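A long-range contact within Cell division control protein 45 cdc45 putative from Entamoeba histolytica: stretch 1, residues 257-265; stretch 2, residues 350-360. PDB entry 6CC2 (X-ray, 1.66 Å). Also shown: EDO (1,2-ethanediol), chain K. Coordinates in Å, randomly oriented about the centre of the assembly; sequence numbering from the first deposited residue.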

# COMPACT_ATOMS: atom_id res chain seq x y z
N CYS A 257 -15.16 11.21 -8.06
CA CYS A 257 -15.03 10.13 -9.04
C CYS A 257 -13.62 9.58 -8.95
O CYS A 257 -12.65 10.24 -9.35
CB CYS A 257 -15.35 10.65 -10.44
SG CYS A 257 -15.30 9.37 -11.69
N GLN A 258 -13.48 8.36 -8.44
CA GLN A 258 -12.17 7.89 -7.96
C GLN A 258 -11.36 7.25 -9.09
O GLN A 258 -10.93 6.10 -9.01
CB GLN A 258 -12.36 6.92 -6.80
CG GLN A 258 -13.04 7.55 -5.60
CD GLN A 258 -12.28 8.73 -5.05
OE1 GLN A 258 -11.11 8.96 -5.40
NE2 GLN A 258 -12.91 9.47 -4.17
N LEU A 259 -11.16 8.01 -10.14
CA LEU A 259 -10.17 7.64 -11.16
C LEU A 259 -8.80 8.12 -10.69
O LEU A 259 -8.66 9.22 -10.15
CB LEU A 259 -10.51 8.26 -12.51
CG LEU A 259 -11.82 7.79 -13.15
CD1 LEU A 259 -12.04 8.56 -14.44
CD2 LEU A 259 -11.78 6.28 -13.42
N MSE A 260 -7.80 7.27 -10.86
CA MSE A 260 -6.47 7.52 -10.29
C MSE A 260 -5.86 8.83 -10.74
O MSE A 260 -5.60 9.03 -11.95
CB MSE A 260 -5.52 6.35 -10.71
CG MSE A 260 -4.09 6.61 -10.32
SE MSE A 260 -2.96 5.05 -10.75
CE MSE A 260 -3.41 4.74 -12.57
N LEU A 261 -5.63 9.72 -9.78
CA LEU A 261 -4.94 10.99 -9.99
C LEU A 261 -5.57 11.85 -11.08
O LEU A 261 -4.89 12.67 -11.69
CB LEU A 261 -3.45 10.75 -10.30
CG LEU A 261 -2.64 10.23 -9.12
CD1 LEU A 261 -1.20 9.97 -9.56
CD2 LEU A 261 -2.64 11.21 -7.97
N LEU A 262 -6.88 11.71 -11.29
CA LEU A 262 -7.56 12.41 -12.37
C LEU A 262 -7.24 13.91 -12.39
O LEU A 262 -6.90 14.46 -13.43
CB LEU A 262 -9.06 12.18 -12.24
CG LEU A 262 -9.99 12.88 -13.26
CD1 LEU A 262 -9.68 12.40 -14.66
CD2 LEU A 262 -11.46 12.67 -12.91
N ARG A 263 -7.39 14.60 -11.26
CA ARG A 263 -7.17 16.03 -11.23
C ARG A 263 -5.74 16.40 -11.56
O ARG A 263 -5.48 17.54 -11.96
CB ARG A 263 -7.57 16.59 -9.86
CG ARG A 263 -9.06 16.71 -9.65
CD ARG A 263 -9.40 17.26 -8.25
NE ARG A 263 -8.93 16.32 -7.23
CZ ARG A 263 -9.59 15.22 -6.88
NH1 ARG A 263 -10.77 14.93 -7.41
NH2 ARG A 263 -9.07 14.41 -5.97
N HIS A 264 -4.80 15.46 -11.44
CA HIS A 264 -3.38 15.72 -11.66
C HIS A 264 -2.88 15.03 -12.92
O HIS A 264 -1.67 14.87 -13.13
CB HIS A 264 -2.63 15.26 -10.41
CG HIS A 264 -3.29 15.73 -9.17
ND1 HIS A 264 -3.30 17.06 -8.79
CD2 HIS A 264 -4.06 15.08 -8.26
CE1 HIS A 264 -4.02 17.19 -7.68
NE2 HIS A 264 -4.52 16.01 -7.37
N TRP A 265 -3.79 14.66 -13.80
CA TRP A 265 -3.46 13.89 -14.99
C TRP A 265 -4.37 14.38 -16.11
O TRP A 265 -4.66 15.59 -16.20
CB TRP A 265 -3.65 12.40 -14.71
CG TRP A 265 -2.83 11.47 -15.52
CD1 TRP A 265 -2.08 11.74 -16.61
CD2 TRP A 265 -2.66 10.06 -15.25
NE1 TRP A 265 -1.45 10.60 -17.06
CE2 TRP A 265 -1.80 9.55 -16.24
CE3 TRP A 265 -3.15 9.20 -14.28
CZ2 TRP A 265 -1.42 8.22 -16.28
CZ3 TRP A 265 -2.78 7.88 -14.32
CH2 TRP A 265 -1.92 7.40 -15.31
N TYR A 350 -6.94 23.39 -3.58
CA TYR A 350 -7.80 22.41 -2.92
C TYR A 350 -8.02 21.17 -3.79
O TYR A 350 -9.03 20.48 -3.66
CB TYR A 350 -9.14 23.04 -2.53
CG TYR A 350 -9.56 22.84 -1.09
CD1 TYR A 350 -9.34 21.62 -0.43
CD2 TYR A 350 -10.18 23.86 -0.39
CE1 TYR A 350 -9.72 21.46 0.89
CE2 TYR A 350 -10.57 23.71 0.93
CZ TYR A 350 -10.35 22.50 1.56
OH TYR A 350 -10.75 22.35 2.88
N SER A 351 -7.06 20.87 -4.67
CA SER A 351 -7.22 19.78 -5.63
C SER A 351 -6.59 18.46 -5.18
O SER A 351 -6.72 17.47 -5.89
CB SER A 351 -6.62 20.20 -6.99
OG SER A 351 -5.20 20.24 -6.94
N ILE A 352 -5.93 18.42 -4.03
CA ILE A 352 -5.25 17.23 -3.57
C ILE A 352 -6.11 16.53 -2.52
O ILE A 352 -6.26 17.02 -1.39
CB ILE A 352 -3.86 17.56 -3.00
CG1 ILE A 352 -2.98 18.24 -4.05
CG2 ILE A 352 -3.20 16.28 -2.51
CD1 ILE A 352 -1.59 18.63 -3.57
N SER A 353 -6.65 15.37 -2.89
CA SER A 353 -7.39 14.53 -1.96
C SER A 353 -6.45 13.56 -1.25
O SER A 353 -5.29 13.37 -1.64
CB SER A 353 -8.48 13.75 -2.68
OG SER A 353 -7.87 12.66 -3.35
N ALA A 354 -6.98 12.91 -0.21
CA ALA A 354 -6.20 11.90 0.50
C ALA A 354 -5.93 10.69 -0.38
O ALA A 354 -4.94 9.99 -0.14
CB ALA A 354 -6.92 11.51 1.79
N PHE A 355 -6.75 10.44 -1.42
CA PHE A 355 -6.41 9.40 -2.37
C PHE A 355 -5.23 9.82 -3.23
O PHE A 355 -4.31 9.03 -3.47
CB PHE A 355 -7.60 9.07 -3.27
CG PHE A 355 -8.59 8.12 -2.66
CD1 PHE A 355 -8.20 6.85 -2.29
CD2 PHE A 355 -9.89 8.49 -2.47
CE1 PHE A 355 -9.11 5.96 -1.75
CE2 PHE A 355 -10.81 7.60 -1.94
CZ PHE A 355 -10.41 6.35 -1.57
N ASP A 356 -5.24 11.07 -3.70
CA ASP A 356 -4.12 11.57 -4.49
C ASP A 356 -2.83 11.46 -3.68
O ASP A 356 -1.78 11.02 -4.19
CB ASP A 356 -4.31 13.03 -4.90
CG ASP A 356 -5.53 13.25 -5.77
OD1 ASP A 356 -5.89 12.38 -6.59
OD2 ASP A 356 -6.14 14.37 -5.62
N ALA A 357 -2.88 11.91 -2.43
CA ALA A 357 -1.71 11.88 -1.57
C ALA A 357 -1.25 10.46 -1.30
O ALA A 357 -0.03 10.19 -1.27
CB ALA A 357 -2.01 12.61 -0.27
N ALA A 358 -2.19 9.53 -1.05
CA ALA A 358 -1.80 8.14 -0.84
C ALA A 358 -1.14 7.54 -2.09
O ALA A 358 -0.16 6.78 -1.99
CB ALA A 358 -2.99 7.32 -0.39
N HIS A 359 -1.64 7.87 -3.27
CA HIS A 359 -1.00 7.39 -4.50
C HIS A 359 0.42 7.96 -4.60
O HIS A 359 1.37 7.24 -4.94
CB HIS A 359 -1.81 7.78 -5.74
CG HIS A 359 -3.02 6.95 -5.97
ND1 HIS A 359 -2.96 5.58 -6.16
CD2 HIS A 359 -4.32 7.29 -6.10
CE1 HIS A 359 -4.18 5.12 -6.37
NE2 HIS A 359 -5.03 6.13 -6.35
N ALA A 360 0.57 9.25 -4.32
CA ALA A 360 1.85 9.91 -4.48
C ALA A 360 2.87 9.34 -3.50
O ALA A 360 4.00 9.03 -3.88
CB ALA A 360 1.71 11.41 -4.26
C1 EDO K . -14.10 14.52 -10.39
O1 EDO K . -15.22 15.41 -10.36
C2 EDO K . -12.81 15.33 -10.30
O2 EDO K . -12.84 16.17 -9.14
O HOH W 1 -9.58 11.65 -5.27
O HOH W 2 -6.37 9.79 -6.92
O HOH W 3 -7.64 13.30 -8.65

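The contact centres on the carboxylate of D356, in the first turn of a helix, where both oxygens accept hydrogen bonds. D356 OD2 forms a salt bridge with R263 NH2 (3.0 Å), accepts a weak hydrogen bond from H264 NE2 (2.9 Å), and accepts a hydrogen bond from S353 N (3.0 Å). S353 returns the favour as N-cap: its OG accepts from D356 N (3.1 Å) and, weakly, from F355 N (3.1 Å), amides that the first turn of a helix leaves without backbone partners. OD1 instead accepts from two waters, which link it by hydrogen bonds to the other stretch's backbone: water 2 accepts from L261 N (3.0 Å) and water 3 from R263 N (2.9 Å).

Arginine suits its place because its several N-H groups diverge in one plane. R263 NE donates to S351 O (2.8 Å, 160°), while NH1 reaches O2 of the bound ethanediol (3.0 Å). S351 O also receives a weak bond from H264 NE2 (3.0 Å), so one imidazole nitrogen is shared between two acceptors at the ring edge. Water 1 accepts from R263 NH2 (2.9 Å) and donates to Q258 OE1 (3.1 Å).

Carbon contacts add to this network. L261 CD2 lies 4.2 Å from H359 CB, and selenomethionine M260 sets CG over one face of the H359 ring, a CH-pi contact 4.2 Å from the centroid.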